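Local structure of RNA-dependent RNA polymerase (Taggert virus, 6DX3) at residues A[20-26]-A[125-129]; A[42-46]-A[58-62]; A[47-51]-A[161-165]; A[67-72]-A[107-111]; A[114-118]-A[130-136]. The protein is the large polymerase protein of a nairovirus, whose OTU cysteine protease domain, described here, probably removes ubiquitin from host proteins. Residues are numbered along the deposited sequence.

Contact 1: residues A[20-26]-A[125-129]; sequences PVDLEVE and KHCDY
The side chain of Cys127 forms the apolar centre. Its SG lies 3.4 Å from Val25 CG1, and its CB lies 4.4 Å from both Leu23 CD2 and Val21 CG2. Trp119 also packs on Leu23 and Cys127. The contact joins neighbouring antiparallel strands 17-24 and 126-133 of the mixed sheet. Leu23 and Cys127 are a hydrogen-bonded pair (Leu23 N to Cys127 O 3.2 Å, Cys127 N to Leu23 O 3.0 Å). Glu24 faces His126 and Pro20 faces Tyr129 as non-hydrogen-bonded pairs. A beta bulge shifts the register by one between Pro20 and Leu23; Val21 N donates to Asp128 O at 3.1 Å. Val25 N donates to Lys125 O at 3.2 Å, where Lys125 has left-handed backbone angles (60/29). His126 (chi1 t) donates from NE2 to Asp22 OD1 at 3.0 Å, while its ND1 is hydrogen-bonded to Asp122. Lys125 NZ and Glu26 OE1 form a 2.5 Å salt bridge. Backbone bonds thus set the pairing; a salt bridge and a His-carboxylate bond lie at its polar edge.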
# COMPACT_ATOMS: atom_id res chain seq x y z
N PRO A 20 11.22 -1.30 12.21
CA PRO A 20 12.47 -1.32 11.46
C PRO A 20 12.80 -2.74 11.03
O PRO A 20 12.49 -3.71 11.72
CB PRO A 20 13.50 -0.78 12.45
CG PRO A 20 12.93 -1.13 13.79
CD PRO A 20 11.44 -1.02 13.64
N VAL A 21 13.42 -2.86 9.85
CA VAL A 21 13.86 -4.13 9.31
C VAL A 21 15.21 -3.94 8.63
O VAL A 21 15.69 -2.82 8.46
CB VAL A 21 12.85 -4.75 8.31
CG1 VAL A 21 11.51 -5.02 8.97
CG2 VAL A 21 12.68 -3.84 7.10
N ASP A 22 15.82 -5.06 8.25
CA ASP A 22 17.07 -5.08 7.48
C ASP A 22 16.95 -6.26 6.52
O ASP A 22 17.33 -7.38 6.84
CB ASP A 22 18.30 -5.22 8.38
CG ASP A 22 19.58 -5.46 7.59
OD1 ASP A 22 20.16 -4.47 7.09
OD2 ASP A 22 19.99 -6.63 7.47
N LEU A 23 16.40 -5.99 5.33
CA LEU A 23 15.91 -7.07 4.48
C LEU A 23 16.31 -6.90 3.03
O LEU A 23 16.12 -5.84 2.42
CB LEU A 23 14.37 -7.20 4.61
CG LEU A 23 13.64 -8.10 3.62
CD1 LEU A 23 12.66 -9.01 4.34
CD2 LEU A 23 12.90 -7.24 2.61
N GLU A 24 16.91 -7.96 2.49
CA GLU A 24 17.07 -8.17 1.06
C GLU A 24 15.70 -8.59 0.54
O GLU A 24 15.23 -9.69 0.83
CB GLU A 24 18.09 -9.28 0.80
CG GLU A 24 19.57 -9.02 1.22
CD GLU A 24 20.14 -7.71 0.71
OE1 GLU A 24 20.02 -6.69 1.41
OE2 GLU A 24 20.75 -7.72 -0.38
N VAL A 25 15.04 -7.72 -0.24
CA VAL A 25 13.67 -8.01 -0.66
C VAL A 25 13.60 -9.33 -1.43
O VAL A 25 12.66 -10.11 -1.24
CB VAL A 25 13.07 -6.84 -1.48
CG1 VAL A 25 12.84 -5.65 -0.60
CG2 VAL A 25 13.95 -6.50 -2.66
N GLU A 26 14.57 -9.59 -2.31
CA GLU A 26 14.46 -10.75 -3.19
C GLU A 26 14.75 -12.07 -2.48
O GLU A 26 14.50 -13.12 -3.06
CB GLU A 26 15.38 -10.58 -4.40
CG GLU A 26 15.06 -9.35 -5.25
CD GLU A 26 15.60 -9.47 -6.66
OE1 GLU A 26 16.83 -9.65 -6.81
OE2 GLU A 26 14.80 -9.38 -7.60
N LYS A 125 17.01 -2.48 -3.74
CA LYS A 125 16.37 -3.74 -3.39
C LYS A 125 16.65 -4.15 -1.95
O LYS A 125 16.67 -5.34 -1.61
CB LYS A 125 16.77 -4.85 -4.37
CG LYS A 125 16.27 -4.58 -5.79
CD LYS A 125 17.28 -4.95 -6.86
CE LYS A 125 17.17 -6.42 -7.26
NZ LYS A 125 17.60 -7.33 -6.17
N HIS A 126 16.87 -3.16 -1.08
CA HIS A 126 17.01 -3.36 0.35
C HIS A 126 16.06 -2.42 1.07
O HIS A 126 15.87 -1.28 0.65
CB HIS A 126 18.45 -3.11 0.82
CG HIS A 126 18.61 -3.12 2.31
ND1 HIS A 126 18.33 -2.02 3.10
CD2 HIS A 126 19.02 -4.09 3.16
CE1 HIS A 126 18.56 -2.32 4.36
NE2 HIS A 126 18.97 -3.57 4.43
N CYS A 127 15.46 -2.90 2.16
CA CYS A 127 14.47 -2.14 2.92
C CYS A 127 14.93 -1.98 4.36
O CYS A 127 15.53 -2.89 4.94
CB CYS A 127 13.10 -2.82 2.87
SG CYS A 127 12.33 -2.80 1.24
N ASP A 128 14.65 -0.81 4.94
CA ASP A 128 15.06 -0.50 6.31
C ASP A 128 13.91 -0.28 7.28
O ASP A 128 14.16 -0.22 8.49
CB ASP A 128 15.98 0.74 6.33
CG ASP A 128 15.28 2.00 5.84
OD1 ASP A 128 14.39 1.89 4.97
OD2 ASP A 128 15.62 3.10 6.32
N TYR A 129 12.68 -0.16 6.80
CA TYR A 129 11.52 -0.14 7.69
C TYR A 129 10.29 -0.55 6.91
O TYR A 129 10.27 -0.53 5.68
CB TYR A 129 11.33 1.23 8.37
CG TYR A 129 10.67 2.31 7.53
CD1 TYR A 129 9.28 2.37 7.42
CD2 TYR A 129 11.42 3.29 6.90
CE1 TYR A 129 8.67 3.36 6.68
CE2 TYR A 129 10.82 4.29 6.16
CZ TYR A 129 9.44 4.32 6.05
OH TYR A 129 8.82 5.30 5.31
O HOH W 1 17.05 -7.67 -2.97

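Contact 2: residues A[42-46]-A[58-62]; sequences YHSLA and YKLIK
Helix 42-46 crosses helix 58-62 at 101°, with axes 7.9 Å apart at closest approach. The nearest CA atoms, of His43 and Tyr58, are 4.6 Å apart. Tyr58 comes first, with chi1 in p (80°). Its CB sits 3.6 Å from Tyr42 CB and over the face of the His43 ring, 3.9 Å from the centroid, a CH-pi contact. The His43 and Tyr58 rings meet obliquely, centroids 4.6 Å apart. Water 2 joins His43 ND1 (2.8 Å) to Tyr58 N (2.9 Å, weak). Ile61 (m, m) comes next. Its CG2 is 3.7 Å from Tyr42 CD1 and 3.9 Å from Leu45 CB, and its CG1 is 3.7 Å from Ala46 CB. Lys62 is extended. Its CG lies over the Tyr42 ring, 4.1 Å from the centroid, and its NZ bonds to Lys95 O. Helix 40-49 probably corresponds to the helix that carries the nucleophile at its start in OTU cysteine proteases. No direct hydrogen bond joins the segments; apolar and CH-pi packing carries the contact.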
# COMPACT_ATOMS: atom_id res chain seq x y z
N TYR A 42 -1.84 2.42 -7.06
CA TYR A 42 -3.09 1.72 -7.33
C TYR A 42 -2.87 0.49 -8.20
O TYR A 42 -3.58 -0.51 -8.05
CB TYR A 42 -4.08 2.68 -7.98
CG TYR A 42 -4.27 3.94 -7.17
CD1 TYR A 42 -4.85 3.89 -5.90
CD2 TYR A 42 -3.86 5.18 -7.65
CE1 TYR A 42 -5.02 5.04 -5.15
CE2 TYR A 42 -4.03 6.33 -6.90
CZ TYR A 42 -4.61 6.25 -5.64
OH TYR A 42 -4.79 7.39 -4.89
N HIS A 43 -1.90 0.54 -9.12
CA HIS A 43 -1.51 -0.65 -9.87
C HIS A 43 -1.07 -1.76 -8.93
O HIS A 43 -1.52 -2.91 -9.04
CB HIS A 43 -0.38 -0.31 -10.85
CG HIS A 43 -0.83 0.41 -12.08
ND1 HIS A 43 -1.63 -0.18 -13.04
CD2 HIS A 43 -0.56 1.66 -12.53
CE1 HIS A 43 -1.84 0.68 -14.02
NE2 HIS A 43 -1.21 1.80 -13.73
N SER A 44 -0.17 -1.43 -7.99
CA SER A 44 0.39 -2.44 -7.10
C SER A 44 -0.65 -2.98 -6.13
O SER A 44 -0.62 -4.16 -5.78
CB SER A 44 1.59 -1.87 -6.35
OG SER A 44 1.27 -0.60 -5.80
N LEU A 45 -1.58 -2.13 -5.68
CA LEU A 45 -2.68 -2.61 -4.86
C LEU A 45 -3.62 -3.50 -5.66
O LEU A 45 -4.13 -4.50 -5.15
CB LEU A 45 -3.44 -1.43 -4.25
CG LEU A 45 -2.70 -0.67 -3.15
CD1 LEU A 45 -3.52 0.52 -2.67
CD2 LEU A 45 -2.36 -1.60 -2.00
N ALA A 46 -3.87 -3.16 -6.93
CA ALA A 46 -4.67 -4.03 -7.78
C ALA A 46 -3.96 -5.35 -8.04
O ALA A 46 -4.62 -6.39 -8.18
CB ALA A 46 -5.00 -3.34 -9.11
N TYR A 58 -6.21 -0.58 -11.87
CA TYR A 58 -5.92 0.43 -10.86
C TYR A 58 -7.08 1.39 -10.67
O TYR A 58 -7.24 1.97 -9.59
CB TYR A 58 -4.66 1.21 -11.25
CG TYR A 58 -4.90 2.28 -12.29
CD1 TYR A 58 -5.15 3.60 -11.93
CD2 TYR A 58 -4.89 1.98 -13.65
CE1 TYR A 58 -5.38 4.58 -12.87
CE2 TYR A 58 -5.11 2.95 -14.61
CZ TYR A 58 -5.35 4.25 -14.21
OH TYR A 58 -5.58 5.22 -15.16
N LYS A 59 -7.90 1.58 -11.71
CA LYS A 59 -9.07 2.44 -11.58
C LYS A 59 -10.05 1.87 -10.57
O LYS A 59 -10.66 2.62 -9.80
CB LYS A 59 -9.75 2.61 -12.94
CG LYS A 59 -8.98 3.47 -13.93
CD LYS A 59 -9.87 3.91 -15.08
CE LYS A 59 -9.09 4.69 -16.13
NZ LYS A 59 -9.96 5.19 -17.23
N LEU A 60 -10.22 0.54 -10.55
CA LEU A 60 -11.03 -0.10 -9.53
C LEU A 60 -10.56 0.28 -8.13
O LEU A 60 -11.37 0.55 -7.24
CB LEU A 60 -10.99 -1.62 -9.69
CG LEU A 60 -11.62 -2.26 -10.94
CD1 LEU A 60 -11.65 -3.77 -10.79
CD2 LEU A 60 -13.02 -1.73 -11.20
N ILE A 61 -9.23 0.33 -7.94
CA ILE A 61 -8.67 0.64 -6.63
C ILE A 61 -8.91 2.10 -6.28
O ILE A 61 -9.33 2.43 -5.16
CB ILE A 61 -7.17 0.29 -6.61
CG1 ILE A 61 -6.98 -1.19 -6.91
CG2 ILE A 61 -6.55 0.65 -5.27
CD1 ILE A 61 -7.75 -2.10 -5.98
N LYS A 62 -8.65 3.00 -7.23
CA LYS A 62 -8.74 4.44 -6.97
C LYS A 62 -10.17 4.87 -6.66
O LYS A 62 -10.39 5.75 -5.81
CB LYS A 62 -8.18 5.20 -8.17
CG LYS A 62 -7.93 6.67 -7.94
CD LYS A 62 -6.98 7.22 -8.99
CE LYS A 62 -7.03 8.74 -9.03
NZ LYS A 62 -5.84 9.35 -9.71
O HOH W 2 -3.88 -1.92 -12.90

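Contact 3: residues A[47-51]-A[161-165]; sequences CGMIE and RTAVV
The last part of helix 40-49 and the residues that follow pack against an irregular segment near the C-terminal end of the ordered chain. The closest CA pair is Gly48 and Ala163, 4.1 Å apart. Two polar sites join the segments. In the first, Gly48 O accepts a nearly straight hydrogen bond from Val164 N at 2.9 Å. In the second, the Glu51 carboxylate (chi1 t, chi2 p) accepts hydrogen bonds from two successive backbone amides, one of them weak. Ala163 N donates to Glu51 OE2 at 3.1 Å, and Thr162 N donates weakly to Glu51 OE1 at 3.4 Å. Water 3 lies 2.5 Å from Glu51 OE1 and 2.8 Å from Thr162 OG1, bridging them. Thr162 O is bonded to the Tyr153 hydroxyl on strand 150-156. Between these sites the Ala163 methyl points into the turn, its CB 3.4 Å from Gly48 O and 3.9 Å from both Met49 C and Ile50 C. Thr162 (chi1 m) brings its CG2 within 3.6 Å of Cys47 SG, where Cys47 has chi1 t. Here a tail without regular structure is joined to the helix and to the loop after it through its backbone amides: they pair with one main-chain carbonyl and one carboxylate.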
# COMPACT_ATOMS: atom_id res chain seq x y z
N CYS A 47 -2.63 -5.33 -8.10
CA CYS A 47 -1.87 -6.56 -8.31
C CYS A 47 -2.07 -7.54 -7.16
O CYS A 47 -2.03 -8.76 -7.37
CB CYS A 47 -0.39 -6.24 -8.49
SG CYS A 47 0.62 -7.62 -9.08
N GLY A 48 -2.28 -7.03 -5.95
CA GLY A 48 -2.53 -7.89 -4.81
C GLY A 48 -3.97 -8.34 -4.65
O GLY A 48 -4.22 -9.28 -3.89
N MET A 49 -4.91 -7.70 -5.34
CA MET A 49 -6.33 -8.00 -5.21
C MET A 49 -6.92 -8.73 -6.40
O MET A 49 -7.93 -9.43 -6.24
CB MET A 49 -7.12 -6.71 -4.98
CG MET A 49 -6.78 -5.96 -3.70
SD MET A 49 -7.46 -6.73 -2.22
CE MET A 49 -9.21 -6.58 -2.53
N ILE A 50 -6.36 -8.57 -7.59
CA ILE A 50 -6.92 -9.14 -8.82
C ILE A 50 -5.87 -10.04 -9.46
O ILE A 50 -4.78 -9.58 -9.80
CB ILE A 50 -7.38 -8.05 -9.80
CG1 ILE A 50 -8.29 -7.04 -9.09
CG2 ILE A 50 -8.11 -8.68 -10.98
CD1 ILE A 50 -8.71 -5.88 -9.97
N GLU A 51 -6.20 -11.33 -9.61
CA GLU A 51 -5.28 -12.26 -10.25
C GLU A 51 -5.13 -11.96 -11.74
O GLU A 51 -4.02 -11.99 -12.28
CB GLU A 51 -5.74 -13.70 -10.02
CG GLU A 51 -4.78 -14.76 -10.52
CD GLU A 51 -3.46 -14.78 -9.76
OE1 GLU A 51 -2.42 -15.05 -10.39
OE2 GLU A 51 -3.47 -14.52 -8.53
N ARG A 161 -0.02 -18.02 -6.85
CA ARG A 161 -0.94 -16.93 -7.13
C ARG A 161 -0.30 -15.61 -6.75
O ARG A 161 0.27 -15.48 -5.67
CB ARG A 161 -2.26 -17.12 -6.37
CG ARG A 161 -3.27 -18.01 -7.08
CD ARG A 161 -3.19 -19.44 -6.58
NE ARG A 161 -3.53 -20.41 -7.61
CZ ARG A 161 -3.49 -21.73 -7.44
NH1 ARG A 161 -3.11 -22.23 -6.27
NH2 ARG A 161 -3.82 -22.55 -8.43
N THR A 162 -0.39 -14.63 -7.66
CA THR A 162 0.17 -13.31 -7.37
C THR A 162 -0.70 -12.57 -6.37
O THR A 162 -0.19 -12.03 -5.37
CB THR A 162 0.31 -12.52 -8.67
OG1 THR A 162 1.15 -13.24 -9.58
CG2 THR A 162 0.93 -11.16 -8.40
N ALA A 163 -2.00 -12.52 -6.61
CA ALA A 163 -2.90 -11.87 -5.67
C ALA A 163 -3.09 -12.72 -4.42
O ALA A 163 -2.77 -13.92 -4.39
CB ALA A 163 -4.26 -11.60 -6.33
N VAL A 164 -3.60 -12.09 -3.37
CA VAL A 164 -3.86 -12.76 -2.11
C VAL A 164 -5.29 -13.26 -2.09
O VAL A 164 -6.06 -13.00 -3.03
CB VAL A 164 -3.58 -11.82 -0.92
CG1 VAL A 164 -2.14 -11.34 -0.97
CG2 VAL A 164 -4.54 -10.65 -0.95
N VAL A 165 -5.66 -14.00 -1.05
CA VAL A 165 -7.04 -14.44 -0.83
C VAL A 165 -7.14 -15.12 0.54
O VAL A 165 -8.07 -14.87 1.30
CB VAL A 165 -7.53 -15.39 -1.94
CG1 VAL A 165 -6.58 -16.56 -2.10
CG2 VAL A 165 -8.95 -15.87 -1.65
O HOH W 3 -0.01 -15.56 -10.76

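Contact 4: residues A[67-72]-A[107-111]; sequences EAAGLF and FFSQK
Two helices cross steeply: the axes of 67-72 and 107-111 are 8.7 Å apart at closest approach, at 80°. The nearest CA atoms, 5.3 Å apart, belong to Ala68 and Phe107. Ala68 and Ala69 lie at the crossing. The Ala68 methyl is the bump that enters the hollow between Phe107 and Lys111, its CB 3.8 Å from Phe107 CB, 3.3 Å from Phe107 O and 3.6 Å from Lys111 CB. Phe107 (chi1 m) turns a ring face to Ala69, whose CA stands 3.7 Å from the centroid, almost on the ring normal. Phe72 (chi1 m) reaches back: Gln110 CB lies over the Phe72 ring, 4.1 Å from the centroid, and Phe72 CB is 3.9 Å from Phe107 CE1. Lys111 lies along the first helix, its CD 3.8 Å from Leu71 CD1, and its NZ bonds to Gln64. Helix 86-93 packs on Ala69 as well. Steep packing, with Ala69 against the Phe107 face and Ala68 between Phe107 and Lys111, builds the helical part of this OTU-like protease fold.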
# COMPACT_ATOMS: atom_id res chain seq x y z
N GLU A 67 -14.36 6.49 -2.05
CA GLU A 67 -15.48 6.18 -1.17
C GLU A 67 -15.00 5.77 0.22
O GLU A 67 -15.66 6.08 1.21
CB GLU A 67 -16.35 5.08 -1.78
CG GLU A 67 -17.20 5.56 -2.96
CD GLU A 67 -17.89 4.42 -3.69
OE1 GLU A 67 -18.65 3.67 -3.05
OE2 GLU A 67 -17.67 4.29 -4.91
N ALA A 68 -13.85 5.09 0.30
CA ALA A 68 -13.28 4.77 1.60
C ALA A 68 -12.92 6.03 2.38
O ALA A 68 -13.11 6.09 3.60
CB ALA A 68 -12.05 3.88 1.44
N ALA A 69 -12.40 7.04 1.68
CA ALA A 69 -12.09 8.31 2.33
C ALA A 69 -13.35 8.97 2.88
O ALA A 69 -13.36 9.47 4.01
CB ALA A 69 -11.39 9.25 1.35
N GLY A 70 -14.43 8.98 2.09
CA GLY A 70 -15.67 9.57 2.56
C GLY A 70 -16.29 8.82 3.72
O GLY A 70 -17.02 9.42 4.52
N LEU A 71 -16.02 7.52 3.85
CA LEU A 71 -16.61 6.73 4.92
C LEU A 71 -15.82 6.85 6.22
O LEU A 71 -16.41 6.83 7.31
CB LEU A 71 -16.69 5.26 4.51
CG LEU A 71 -17.72 4.81 3.47
CD1 LEU A 71 -17.32 3.45 2.91
CD2 LEU A 71 -19.11 4.73 4.08
N PHE A 72 -14.50 6.97 6.14
CA PHE A 72 -13.63 6.79 7.30
C PHE A 72 -12.81 8.03 7.63
O PHE A 72 -11.93 7.95 8.50
CB PHE A 72 -12.70 5.60 7.09
CG PHE A 72 -13.42 4.28 6.91
CD1 PHE A 72 -14.01 3.65 7.99
CD2 PHE A 72 -13.48 3.67 5.67
CE1 PHE A 72 -14.66 2.44 7.83
CE2 PHE A 72 -14.13 2.47 5.50
CZ PHE A 72 -14.72 1.85 6.58
N PHE A 107 -6.90 4.00 3.74
CA PHE A 107 -8.34 3.97 3.45
C PHE A 107 -8.74 2.68 2.74
O PHE A 107 -9.79 2.10 3.04
CB PHE A 107 -8.73 5.19 2.62
CG PHE A 107 -8.89 6.44 3.44
CD1 PHE A 107 -9.57 6.41 4.64
CD2 PHE A 107 -8.34 7.64 3.01
CE1 PHE A 107 -9.72 7.55 5.41
CE2 PHE A 107 -8.49 8.79 3.77
CZ PHE A 107 -9.17 8.75 4.97
N PHE A 108 -7.93 2.22 1.78
CA PHE A 108 -8.29 1.00 1.05
C PHE A 108 -8.29 -0.21 1.97
O PHE A 108 -9.16 -1.08 1.86
CB PHE A 108 -7.34 0.78 -0.12
CG PHE A 108 -7.61 -0.48 -0.89
CD1 PHE A 108 -8.67 -0.55 -1.78
CD2 PHE A 108 -6.81 -1.60 -0.72
CE1 PHE A 108 -8.93 -1.71 -2.48
CE2 PHE A 108 -7.07 -2.77 -1.42
CZ PHE A 108 -8.12 -2.82 -2.30
N SER A 109 -7.31 -0.30 2.87
CA SER A 109 -7.25 -1.41 3.81
C SER A 109 -8.49 -1.45 4.70
O SER A 109 -9.00 -2.53 5.02
CB SER A 109 -5.99 -1.31 4.66
OG SER A 109 -5.97 -0.10 5.40
N GLN A 110 -8.98 -0.28 5.10
CA GLN A 110 -10.22 -0.22 5.88
C GLN A 110 -11.42 -0.66 5.05
O GLN A 110 -12.29 -1.38 5.55
CB GLN A 110 -10.44 1.20 6.41
CG GLN A 110 -9.39 1.68 7.40
CD GLN A 110 -9.80 2.97 8.09
OE1 GLN A 110 -10.82 3.02 8.77
NE2 GLN A 110 -9.01 4.02 7.90
N LYS A 111 -11.49 -0.21 3.79
CA LYS A 111 -12.65 -0.53 2.96
C LYS A 111 -12.65 -2.00 2.55
O LYS A 111 -13.67 -2.67 2.64
CB LYS A 111 -12.66 0.37 1.72
CG LYS A 111 -13.85 0.15 0.78
CD LYS A 111 -15.02 1.04 1.16
CE LYS A 111 -15.92 1.30 -0.04
NZ LYS A 111 -16.54 0.06 -0.58

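Contact 5: residues A[114-118]-A[130-136]; sequences VTVYI and VVRYGED
This is an antiparallel strand pair, the two arms of the hairpin 116-121/126-133, buried in the central sheet. The axes of strand segments 116-118 and 130-133 are 4.8 Å apart at 161°. Val116 with Tyr133 and Ile118 with Val131 are hydrogen-bonded pairs. Val116 N to Tyr133 O and Tyr133 N to Val116 O are both 3.0 Å; Ile118 N to Val131 O is 2.9 Å and Val131 N to Ile118 O is 3.1 Å. Tyr117 and Arg132 between them form a non-hydrogen-bonded pair. On their face Arg132 CG lies over the Tyr117 ring, 4.0 Å from its centroid. On the other face Ile118 CB meets Val131 CG2 at 3.7 Å and Ile118 CD1 meets Tyr133 CE2 at 3.8 Å, under helix 102-112. Tyr117 OH (chi1 m) donates to Asp136 O at 2.7 Å, and Asp136 N donates to Thr115 OG1 at 3.1 Å. Gly134 has phi 125°, and a CB there would clash with Thr115 OG1. Arg132 NE bonds to Gly134 O at 2.6 Å. Strand 142-147 pairs in parallel with the other edge of 116-121, and 17-24 antiparallel with that of 126-133. The result is a beta hairpin within the mixed sheet of the OTU-like fold.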
# COMPACT_ATOMS: atom_id res chain seq x y z
N VAL A 114 -8.45 -5.78 4.22
CA VAL A 114 -7.27 -6.56 3.86
C VAL A 114 -6.05 -5.85 4.43
O VAL A 114 -6.01 -4.61 4.49
CB VAL A 114 -7.14 -6.72 2.33
CG1 VAL A 114 -7.00 -5.37 1.64
CG2 VAL A 114 -5.97 -7.63 1.97
N THR A 115 -5.07 -6.62 4.88
CA THR A 115 -3.86 -6.07 5.46
C THR A 115 -2.85 -5.77 4.36
O THR A 115 -2.69 -6.55 3.41
CB THR A 115 -3.26 -7.04 6.48
OG1 THR A 115 -4.21 -7.28 7.53
CG2 THR A 115 -1.98 -6.48 7.08
N VAL A 116 -2.18 -4.63 4.47
CA VAL A 116 -1.19 -4.19 3.50
C VAL A 116 0.11 -3.86 4.22
O VAL A 116 0.11 -3.07 5.17
CB VAL A 116 -1.67 -2.97 2.68
CG1 VAL A 116 -0.59 -2.54 1.70
CG2 VAL A 116 -2.96 -3.30 1.95
N TYR A 117 1.20 -4.47 3.77
CA TYR A 117 2.55 -4.11 4.21
C TYR A 117 3.16 -3.18 3.17
O TYR A 117 3.08 -3.46 1.97
CB TYR A 117 3.43 -5.35 4.37
CG TYR A 117 3.09 -6.27 5.52
CD1 TYR A 117 4.06 -6.64 6.45
CD2 TYR A 117 1.81 -6.79 5.67
CE1 TYR A 117 3.76 -7.48 7.49
CE2 TYR A 117 1.50 -7.64 6.72
CZ TYR A 117 2.48 -7.98 7.63
OH TYR A 117 2.18 -8.83 8.67
N ILE A 118 3.76 -2.09 3.63
CA ILE A 118 4.46 -1.15 2.76
C ILE A 118 5.93 -1.18 3.15
O ILE A 118 6.30 -0.66 4.22
CB ILE A 118 3.90 0.27 2.85
CG1 ILE A 118 2.37 0.26 2.70
CG2 ILE A 118 4.52 1.15 1.77
CD1 ILE A 118 1.75 1.65 2.77
N VAL A 130 9.25 -0.93 7.65
CA VAL A 130 7.99 -1.40 7.08
C VAL A 130 6.85 -0.89 7.95
O VAL A 130 6.98 -0.79 9.17
CB VAL A 130 7.97 -2.94 6.96
CG1 VAL A 130 8.12 -3.60 8.33
CG2 VAL A 130 6.71 -3.42 6.25
N VAL A 131 5.73 -0.53 7.31
CA VAL A 131 4.52 -0.18 8.03
C VAL A 131 3.42 -1.15 7.62
O VAL A 131 3.38 -1.63 6.48
CB VAL A 131 4.08 1.29 7.79
CG1 VAL A 131 5.20 2.25 8.17
CG2 VAL A 131 3.66 1.49 6.35
N ARG A 132 2.52 -1.44 8.56
CA ARG A 132 1.47 -2.42 8.35
C ARG A 132 0.13 -1.79 8.68
O ARG A 132 -0.08 -1.31 9.80
CB ARG A 132 1.68 -3.67 9.20
CG ARG A 132 0.66 -4.77 8.92
CD ARG A 132 0.86 -5.96 9.84
NE ARG A 132 0.38 -5.70 11.19
CZ ARG A 132 0.81 -6.33 12.27
NH1 ARG A 132 1.74 -7.28 12.16
NH2 ARG A 132 0.32 -6.02 13.46
N TYR A 133 -0.77 -1.78 7.70
CA TYR A 133 -2.17 -1.40 7.90
C TYR A 133 -2.96 -2.71 8.00
O TYR A 133 -3.28 -3.32 6.99
CB TYR A 133 -2.67 -0.52 6.76
CG TYR A 133 -2.00 0.83 6.71
CD1 TYR A 133 -2.50 1.90 7.44
CD2 TYR A 133 -0.86 1.04 5.94
CE1 TYR A 133 -1.89 3.14 7.39
CE2 TYR A 133 -0.24 2.27 5.89
CZ TYR A 133 -0.76 3.32 6.62
OH TYR A 133 -0.15 4.56 6.57
N GLY A 134 -3.25 -3.13 9.22
CA GLY A 134 -3.92 -4.39 9.48
C GLY A 134 -3.12 -5.26 10.43
O GLY A 134 -2.06 -4.88 10.93
N GLU A 135 -3.65 -6.46 10.66
CA GLU A 135 -3.08 -7.40 11.62
C GLU A 135 -2.60 -8.70 11.01
O GLU A 135 -1.89 -9.46 11.69
CB GLU A 135 -4.10 -7.73 12.72
CG GLU A 135 -4.81 -6.53 13.31
CD GLU A 135 -3.94 -5.75 14.26
OE1 GLU A 135 -2.91 -6.30 14.70
OE2 GLU A 135 -4.28 -4.59 14.57
N ASP A 136 -2.95 -8.99 9.76
CA ASP A 136 -2.71 -10.32 9.21
C ASP A 136 -1.22 -10.59 9.04
O ASP A 136 -0.42 -9.66 8.89
CB ASP A 136 -3.42 -10.47 7.87
CG ASP A 136 -4.92 -10.57 8.01
OD1 ASP A 136 -5.39 -11.00 9.08
OD2 ASP A 136 -5.64 -10.22 7.04
O HOH W 4 -5.29 -9.65 4.46

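How the contacts relate
Contacts 1 and 5 share strand 126-133 and meet where Val21 CG1 lies 3.7 Å from Val130 CG1. Contacts 2 and 3 share helix 40-49; contacts 2 and 4 share helix 57-72. Phe108 links the helical contacts: its CE1 is 3.7 Å from Ile61 CD1 and its CZ 3.7 Å from Met49 CG. Sheet and helices meet at Ser109 CB, 3.3 Å from Val114 O. Contact 1 touches none of contacts 2, 3 and 4 (nearest atoms about 13 to 15 Å). A magnesium ion lies about 11 Å from the Tyr58 side chain and about 10 Å from that of Ile50. Contact 2 is probably near the active site, since helix 40-49 probably starts with the nucleophile, as in other OTU proteases.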